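Local coordinates for protein WYL1 (Ruminococcus sp., PDB 6OAW) that acts as a WYL-domain accessory protein with a modulatory role in the Type VI-D CRISPR-Cas system, at residues K311-E316 with N341-F346; C241-K246 with D255-S260. All blocks are in the same frame, centred on the assembly; numbering follows the deposited sequence.

Contact 2 is buried nearer the middle of the chain, whereas the centre of contact 1 lies about 35 Å from that of the chain, and this contact is only partly buried. Their centres are about 34 Å apart, and no element is common to both. Contact 2 joins the two arms of a hairpin in the larger, curled antiparallel sheet, and its chemistry is polar: a tyrosine hydroxyl gripped by serine and glutamate. Contact 1 pairs two strands of a separate sheet, largely through backbone hydrogen bonds. One face, with valine and leucine beside an asparagine, packs with a phenylalanine against a helix; the other bears lysine, glutamate, valine and a partly exposed tyrosine.

Contact 1: K311-E316 with N341-F346; sequences KVYLTE and NTVNEF
Tyr313 holds CG anti to its backbone N (chi1 -177°), and its ring lies obliquely against the main chain of Asn341 and Thr342, with Tyr313 CE1 3.4 Å from Asn341 C. On the same face of the sheet Val343 has CG1 anti to its own N (chi1 174°), and this methyl meets the aliphatic part of Lys311, Val343 CG1 being 3.6 Å from Lys311 CB. Beyond it Lys311 and Glu345 run side by side in the same direction, but Lys311 NZ stays 4.3 Å from Glu345 OE2, too far for a salt bridge.

The strands are antiparallel. Val312 and Asn344 form a hydrogen-bonded pair in which Val312 N gives an almost straight bond to Asn344 O, 2.9 Å long, and Asn344 N returns one to Val312 O. Leu314 faces both Thr342, whose O accepts from Leu314 N at 3.3 Å, and Asn341, whose N makes a weak bond to Leu314 O. With Asn341 at positive phi, this is a G1 beta bulge at the start of strand 342-346.

The opposite face is largely apolar. Val312 CG2 packs on Phe346 CD1 at 3.7 Å, the two side chains crossing at about a right angle, and Leu314 CD1 approaches the edge of the same ring. Asn344 crosses Leu314 at about a right angle too, Asn344 ND2 3.7 Å from Leu314 CG; its OD1 accepts from Lys339 N, which anchors this buried polar group.

Thr315 is the N-cap of helix 316-324, its OG1 bonded to Gly318 N and to Asp363 OD1. Val312, Leu314 and Phe346 all contact helix 350-357, the Phe346 ring meeting Phe357 edge-to-face. Strand 310-314 is central in the three-stranded sheet, flanked by strand 342-346 here and by strand 364-368 along its other margin.

Contact 2: C241-K246 with D255-S260; sequences CLSDEK and DSYRIS
The Tyr257 ring meets the facing segment 241-246 at its edge. Glu245 OE1 lies in the ring plane by the hydroxyl, on the CE2 side, and the carboxylate is nearly coplanar with the ring, the two planes 13° apart. Ser243 OG and Cys241 SG are at the edge on the CE1 and CD1 side, Cys241 SG 3.7 Å from Tyr257 CD1 in a sulfur-aromatic contact. Tyr214, from a loop, pairs with this ring edge-to-face.

The hydroxyl is the focus. Ser243, with OG anti to its backbone N (chi1 169°), donates from OG to Tyr257 OH at 2.8 Å, and Tyr257 OH in turn donates to Glu245 OE1. The 2.4 Å between Tyr257 OH and Glu245 OE1 is very short, and its exact value is doubtful. Ser243 OG also accepts from Glu245 N at 3.1 Å, making an ST turn where the chain leaves the strand. The serine hydroxyl is thus tied to the backbone of the residue whose carboxylate takes the tyrosine's bond. Glu245 OE2 is balanced by a salt bridge to Arg219. A phenylalanine in place of Tyr257 would probably leave Ser243 OG and Glu245 OE1 without the hydroxyl that links them, the carboxylate then held less firmly, by its salt bridge to Arg219 through OE2.

In the backbone, Cys241 and Asp255 form an antiparallel hydrogen-bonded pair: Cys241 N reaches Asp255 O at 2.9 Å, and Asp255 N reaches Cys241 O at 2.8 Å. Asp255 OD1 accepts from Ser256 N through its anti lone pair and is also hydrogen-bonded to Tyr214 OH.

Ile221 of strand 219-230 touches both Ser243 and Tyr257. Strands 237-243 and 253-258 form a strongly twisted beta hairpin in a curled antiparallel sheet, consistent with the Sm-like beta-barrel fold of WYL domains.

Contact 1: K311-E316 with N341-F346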
ATOM      1  N   LYS B 311      32.115  11.142  -0.219  1.00 40.53           N
ATOM      2  CA  LYS B 311      32.788  10.582  -1.401  1.00 40.65           C
ATOM      3  C   LYS B 311      32.392   9.114  -1.498  1.00 39.94           C
ATOM      4  O   LYS B 311      32.624   8.352  -0.509  1.00 40.44           O
ATOM      5  CB  LYS B 311      34.290  10.818  -1.287  1.00 41.87           C
ATOM      6  CG  LYS B 311      34.705  12.252  -1.557  1.00 44.77           C
ATOM      7  CD  LYS B 311      36.189  12.471  -1.399  1.00 47.40           C
ATOM      8  CE  LYS B 311      36.564  13.934  -1.401  1.00 49.85           C
ATOM      9  NZ  LYS B 311      37.987  14.069  -1.769  1.00 54.69           N
ATOM     10  N   VAL B 312      31.793   8.738  -2.627  1.00 38.59           N
ATOM     11  CA  VAL B 312      31.347   7.339  -2.887  1.00 37.45           C
ATOM     12  C   VAL B 312      31.897   6.875  -4.230  1.00 38.28           C
ATOM     13  O   VAL B 312      31.600   7.515  -5.221  1.00 38.79           O
ATOM     14  CB  VAL B 312      29.814   7.199  -2.858  1.00 35.72           C
ATOM     15  CG1 VAL B 312      29.416   5.741  -2.919  1.00 35.02           C
ATOM     16  CG2 VAL B 312      29.241   7.840  -1.619  1.00 34.53           C
ATOM     17  N   TYR B 313      32.673   5.791  -4.226  1.00 39.83           N
ATOM     18  CA  TYR B 313      33.138   5.113  -5.458  1.00 41.33           C
ATOM     19  C   TYR B 313      31.991   4.239  -5.953  1.00 41.69           C
ATOM     20  O   TYR B 313      31.545   3.362  -5.174  1.00 38.70           O
ATOM     21  CB  TYR B 313      34.387   4.278  -5.215  1.00 41.71           C
ATOM     22  CG  TYR B 313      34.927   3.631  -6.459  1.00 43.74           C
ATOM     23  CD1 TYR B 313      35.796   4.311  -7.290  1.00 46.05           C
ATOM     24  CD2 TYR B 313      34.564   2.341  -6.811  1.00 43.83           C
ATOM     25  CE1 TYR B 313      36.281   3.735  -8.448  1.00 47.82           C
ATOM     26  CE2 TYR B 313      35.057   1.744  -7.959  1.00 45.18           C
ATOM     27  CZ  TYR B 313      35.905   2.449  -8.788  1.00 47.96           C
ATOM     28  OH  TYR B 313      36.412   1.863  -9.923  1.00 51.80           O
ATOM     29  N   LEU B 314      31.502   4.517  -7.166  1.00 43.61           N
ATOM     30  CA  LEU B 314      30.482   3.671  -7.841  1.00 45.19           C
ATOM     31  C   LEU B 314      31.178   2.881  -8.945  1.00 47.21           C
ATOM     32  O   LEU B 314      31.961   3.486  -9.683  1.00 51.36           O
ATOM     33  CB  LEU B 314      29.387   4.545  -8.447  1.00 47.13           C
ATOM     34  CG  LEU B 314      28.655   5.459  -7.478  1.00 47.66           C
ATOM     35  CD1 LEU B 314      27.602   6.243  -8.218  1.00 52.76           C
ATOM     36  CD2 LEU B 314      28.012   4.682  -6.373  1.00 46.65           C
ATOM     37  N   THR B 315      30.938   1.575  -9.022  1.00 45.43           N
ATOM     38  CA  THR B 315      31.270   0.767 -10.218  1.00 47.34           C
ATOM     39  C   THR B 315      30.207   1.030 -11.281  1.00 48.86           C
ATOM     40  O   THR B 315      29.253   1.775 -10.995  1.00 46.68           O
ATOM     41  CB  THR B 315      31.325  -0.730  -9.900  1.00 46.50           C
ATOM     42  OG1 THR B 315      30.024  -1.029  -9.406  1.00 44.49           O
ATOM     43  CG2 THR B 315      32.405  -1.104  -8.905  1.00 45.28           C
ATOM     44  N   GLU B 316      30.372   0.417 -12.448  1.00 53.82           N
ATOM     45  CA  GLU B 316      29.349   0.440 -13.527  1.00 58.17           C
ATOM     46  C   GLU B 316      28.051  -0.134 -12.960  1.00 55.37           C
ATOM     47  O   GLU B 316      27.000   0.520 -13.097  1.00 55.33           O
ATOM     48  CB  GLU B 316      29.825  -0.350 -14.744  1.00 63.28           C
ATOM     49  CG  GLU B 316      31.036   0.260 -15.412  1.00 67.23           C
ATOM     50  CD  GLU B 316      31.483  -0.520 -16.629  1.00 72.70           C
ATOM     51  OE1 GLU B 316      30.647  -0.696 -17.546  1.00 74.91           O
ATOM     52  OE2 GLU B 316      32.638  -0.997 -16.618  1.00 75.50           O
ATOM     53  N   ASN B 341      33.017   3.872 -12.156  1.00 58.22           N
ATOM     54  CA  ASN B 341      34.453   3.583 -11.898  1.00 59.38           C
ATOM     55  C   ASN B 341      35.172   4.868 -11.456  1.00 58.91           C
ATOM     56  O   ASN B 341      36.318   5.070 -11.870  1.00 62.33           O
ATOM     57  CB  ASN B 341      35.124   2.954 -13.128  1.00 63.05           C
ATOM     58  CG  ASN B 341      34.519   1.623 -13.533  1.00 63.54           C
ATOM     59  OD1 ASN B 341      33.935   0.910 -12.714  1.00 59.79           O
ATOM     60  ND2 ASN B 341      34.700   1.249 -14.792  1.00 66.29           N
ATOM     61  N   THR B 342      34.527   5.715 -10.653  1.00 56.77           N
ATOM     62  CA  THR B 342      35.148   6.952 -10.107  1.00 58.25           C
ATOM     63  C   THR B 342      34.514   7.314  -8.765  1.00 53.76           C
ATOM     64  O   THR B 342      33.421   6.801  -8.459  1.00 53.40           O
ATOM     65  CB  THR B 342      35.062   8.167 -11.050  1.00 62.59           C
ATOM     66  OG1 THR B 342      33.698   8.507 -11.309  1.00 62.23           O
ATOM     67  CG2 THR B 342      35.820   7.977 -12.347  1.00 67.77           C
ATOM     68  N   VAL B 343      35.209   8.155  -8.001  1.00 52.31           N
ATOM     69  CA  VAL B 343      34.682   8.791  -6.762  1.00 50.11           C
ATOM     70  C   VAL B 343      33.674   9.868  -7.169  1.00 48.81           C
ATOM     71  O   VAL B 343      34.028  10.740  -7.941  1.00 50.62           O
ATOM     72  CB  VAL B 343      35.821   9.379  -5.905  1.00 51.00           C
ATOM     73  CG1 VAL B 343      35.283  10.160  -4.703  1.00 48.75           C
ATOM     74  CG2 VAL B 343      36.772   8.275  -5.470  1.00 49.64           C
ATOM     75  N   ASN B 344      32.462   9.781  -6.636  1.00 45.90           N
ATOM     76  CA  ASN B 344      31.381  10.772  -6.847  1.00 45.64           C
ATOM     77  C   ASN B 344      31.148  11.492  -5.528  1.00 44.67           C
ATOM     78  O   ASN B 344      31.259  10.853  -4.462  1.00 44.38           O
ATOM     79  CB  ASN B 344      30.103  10.094  -7.339  1.00 44.59           C
ATOM     80  CG  ASN B 344      30.294   9.410  -8.678  1.00 45.34           C
ATOM     81  OD1 ASN B 344      29.977   9.985  -9.698  1.00 47.96           O
ATOM     82  ND2 ASN B 344      30.808   8.198  -8.691  1.00 45.43           N
ATOM     83  N   GLU B 345      30.859  12.778  -5.599  1.00 45.81           N
ATOM     84  CA  GLU B 345      30.600  13.635  -4.421  1.00 46.52           C
ATOM     85  C   GLU B 345      29.088  13.772  -4.259  1.00 46.09           C
ATOM     86  O   GLU B 345      28.415  14.275  -5.164  1.00 47.54           O
ATOM     87  CB  GLU B 345      31.279  14.994  -4.572  1.00 48.74           C
ATOM     88  CG  GLU B 345      32.787  14.860  -4.619  1.00 51.42           C
ATOM     89  CD  GLU B 345      33.574  16.115  -4.288  1.00 53.10           C
ATOM     90  OE1 GLU B 345      33.038  17.203  -4.494  1.00 54.28           O
ATOM     91  OE2 GLU B 345      34.702  15.975  -3.788  1.00 54.00           O
ATOM     92  N   PHE B 346      28.586  13.352  -3.110  1.00 43.34           N
ATOM     93  CA  PHE B 346      27.165  13.492  -2.747  1.00 43.14           C
ATOM     94  C   PHE B 346      27.107  14.648  -1.775  1.00 44.21           C
ATOM     95  O   PHE B 346      28.087  14.799  -1.024  1.00 46.17           O
ATOM     96  CB  PHE B 346      26.619  12.144  -2.273  1.00 40.50           C
ATOM     97  CG  PHE B 346      26.437  11.171  -3.407  1.00 39.52           C
ATOM     98  CD1 PHE B 346      27.455  10.315  -3.766  1.00 38.57           C
ATOM     99  CD2 PHE B 346      25.248  11.125  -4.131  1.00 41.05           C
ATOM    100  CE1 PHE B 346      27.295   9.416  -4.818  1.00 39.66           C
ATOM    101  CE2 PHE B 346      25.090  10.232  -5.187  1.00 40.38           C
ATOM    102  CZ  PHE B 346      26.119   9.392  -5.541  1.00 40.49           C
TER

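Contact 2: C241-K246 with D255-S260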
ATOM      1  N   CYS B 241       7.946  23.708  10.068  1.00 50.01           N
ATOM      2  CA  CYS B 241       7.656  24.872  10.949  1.00 51.74           C
ATOM      3  C   CYS B 241       8.922  25.690  11.199  1.00 52.18           C
ATOM      4  O   CYS B 241       9.987  25.262  10.762  1.00 50.78           O
ATOM      5  CB  CYS B 241       7.103  24.380  12.277  1.00 51.61           C
ATOM      6  SG  CYS B 241       8.278  23.324  13.158  1.00 51.86           S
ATOM      7  N   LEU B 242       8.801  26.802  11.921  1.00 53.67           N
ATOM      8  CA  LEU B 242       9.960  27.418  12.619  1.00 55.35           C
ATOM      9  C   LEU B 242       9.914  26.965  14.076  1.00 54.96           C
ATOM     10  O   LEU B 242       8.792  26.871  14.617  1.00 54.70           O
ATOM     11  CB  LEU B 242       9.930  28.943  12.519  1.00 57.78           C
ATOM     12  CG  LEU B 242       9.656  29.515  11.131  1.00 58.63           C
ATOM     13  CD1 LEU B 242       9.939  31.007  11.108  1.00 61.62           C
ATOM     14  CD2 LEU B 242      10.476  28.806  10.059  1.00 57.66           C
ATOM     15  N   SER B 243      11.080  26.660  14.653  1.00 54.89           N
ATOM     16  CA  SER B 243      11.221  26.202  16.055  1.00 55.77           C
ATOM     17  C   SER B 243      12.398  26.911  16.733  1.00 58.02           C
ATOM     18  O   SER B 243      13.347  27.306  16.026  1.00 57.58           O
ATOM     19  CB  SER B 243      11.380  24.735  16.091  1.00 53.98           C
ATOM     20  OG  SER B 243      11.758  24.306  17.390  1.00 53.88           O
ATOM     21  N   ASP B 244      12.317  27.071  18.056  1.00 59.77           N
ATOM     22  CA  ASP B 244      13.371  27.706  18.888  1.00 62.90           C
ATOM     23  C   ASP B 244      14.186  26.610  19.590  1.00 62.29           C
ATOM     24  O   ASP B 244      14.973  26.939  20.470  1.00 66.18           O
ATOM     25  CB  ASP B 244      12.740  28.697  19.870  1.00 65.40           C
ATOM     26  CG  ASP B 244      12.053  28.028  21.052  1.00 66.27           C
ATOM     27  OD1 ASP B 244      11.954  26.784  21.041  1.00 63.37           O
ATOM     28  OD2 ASP B 244      11.665  28.747  21.999  1.00 68.50           O
ATOM     29  N   GLU B 245      14.022  25.345  19.212  1.00 59.71           N
ATOM     30  CA  GLU B 245      14.683  24.219  19.912  1.00 59.14           C
ATOM     31  C   GLU B 245      16.198  24.308  19.692  1.00 58.85           C
ATOM     32  O   GLU B 245      16.931  24.179  20.691  1.00 59.57           O
ATOM     33  CB  GLU B 245      14.134  22.867  19.461  1.00 56.53           C
ATOM     34  CG  GLU B 245      14.622  21.721  20.329  1.00 58.23           C
ATOM     35  CD  GLU B 245      14.076  20.350  19.964  1.00 56.40           C
ATOM     36  OE1 GLU B 245      13.286  20.266  19.008  1.00 53.89           O
ATOM     37  OE2 GLU B 245      14.457  19.376  20.648  1.00 56.90           O
ATOM     38  N   LYS B 246      16.636  24.498  18.450  1.00 57.05           N
ATOM     39  CA  LYS B 246      18.053  24.299  18.028  1.00 58.31           C
ATOM     40  C   LYS B 246      18.962  25.355  18.691  1.00 60.55           C
ATOM     41  O   LYS B 246      20.146  25.054  18.937  1.00 60.22           O
ATOM     42  CB  LYS B 246      18.155  24.305  16.497  1.00 57.60           C
ATOM     43  N   ASP B 255      12.442  23.954  10.737  1.00 48.15           N
ATOM     44  CA  ASP B 255      12.688  22.541  11.103  1.00 46.06           C
ATOM     45  C   ASP B 255      11.504  21.687  10.657  1.00 45.60           C
ATOM     46  O   ASP B 255      10.473  22.252  10.170  1.00 44.69           O
ATOM     47  CB  ASP B 255      12.976  22.422  12.598  1.00 46.23           C
ATOM     48  CG  ASP B 255      14.008  21.371  12.936  1.00 46.43           C
ATOM     49  OD1 ASP B 255      14.046  20.329  12.238  1.00 45.97           O
ATOM     50  OD2 ASP B 255      14.779  21.604  13.889  1.00 47.78           O
ATOM     51  N   SER B 256      11.683  20.369  10.794  1.00 45.40           N
ATOM     52  CA  SER B 256      10.673  19.333  10.494  1.00 45.32           C
ATOM     53  C   SER B 256      10.576  18.331  11.651  1.00 44.78           C
ATOM     54  O   SER B 256      11.556  17.544  11.855  1.00 49.54           O
ATOM     55  CB  SER B 256      11.028  18.686   9.167  1.00 47.17           C
ATOM     56  OG  SER B 256      10.103  17.661   8.814  1.00 46.64           O
ATOM     57  N   TYR B 257       9.426  18.314  12.345  1.00 42.46           N
ATOM     58  CA  TYR B 257       9.112  17.414  13.475  1.00 41.37           C
ATOM     59  C   TYR B 257       8.129  16.318  13.038  1.00 40.47           C
ATOM     60  O   TYR B 257       7.044  16.649  12.541  1.00 40.66           O
ATOM     61  CB  TYR B 257       8.496  18.197  14.639  1.00 41.88           C
ATOM     62  CG  TYR B 257       9.446  19.112  15.343  1.00 43.61           C
ATOM     63  CD1 TYR B 257       9.728  20.370  14.844  1.00 44.64           C
ATOM     64  CD2 TYR B 257      10.144  18.682  16.462  1.00 44.86           C
ATOM     65  CE1 TYR B 257      10.626  21.215  15.487  1.00 46.12           C
ATOM     66  CE2 TYR B 257      11.049  19.504  17.109  1.00 46.48           C
ATOM     67  CZ  TYR B 257      11.287  20.770  16.618  1.00 46.67           C
ATOM     68  OH  TYR B 257      12.192  21.555  17.240  1.00 50.46           O
ATOM     69  N   ARG B 258       8.459  15.053  13.285  1.00 40.96           N
ATOM     70  CA  ARG B 258       7.466  13.939  13.208  1.00 41.52           C
ATOM     71  C   ARG B 258       6.258  14.326  14.070  1.00 41.92           C
ATOM     72  O   ARG B 258       6.466  14.679  15.254  1.00 45.66           O
ATOM     73  CB  ARG B 258       8.081  12.638  13.739  1.00 42.30           C
ATOM     74  CG  ARG B 258       9.140  12.027  12.831  1.00 43.95           C
ATOM     75  CD  ARG B 258       8.543  11.042  11.849  1.00 45.13           C
ATOM     76  NE  ARG B 258       7.819  10.074  12.655  1.00 46.56           N
ATOM     77  CZ  ARG B 258       8.270   8.914  13.089  1.00 48.66           C
ATOM     78  NH1 ARG B 258       7.492   8.174  13.866  1.00 49.91           N
ATOM     79  NH2 ARG B 258       9.444   8.459  12.703  1.00 50.56           N
ATOM     80  N   ILE B 259       5.038  14.287  13.539  1.00 41.03           N
ATOM     81  CA  ILE B 259       3.863  14.650  14.374  1.00 42.41           C
ATOM     82  C   ILE B 259       3.735  13.657  15.534  1.00 42.45           C
ATOM     83  O   ILE B 259       3.167  14.050  16.586  1.00 42.02           O
ATOM     84  CB  ILE B 259       2.555  14.783  13.579  1.00 44.01           C
ATOM     85  CG1 ILE B 259       2.004  13.434  13.130  1.00 43.71           C
ATOM     86  CG2 ILE B 259       2.710  15.772  12.429  1.00 43.59           C
ATOM     87  CD1 ILE B 259       0.667  13.555  12.440  1.00 45.38           C
ATOM     88  N   SER B 260       4.270  12.447  15.392  1.00 42.12           N
ATOM     89  CA  SER B 260       4.213  11.409  16.447  1.00 43.73           C
ATOM     90  C   SER B 260       5.142  11.750  17.626  1.00 47.28           C
ATOM     91  O   SER B 260       4.983  11.109  18.660  1.00 48.14           O
ATOM     92  CB  SER B 260       4.491  10.033  15.887  1.00 43.66           C
ATOM     93  OG  SER B 260       5.792   9.949  15.318  1.00 43.74           O
TER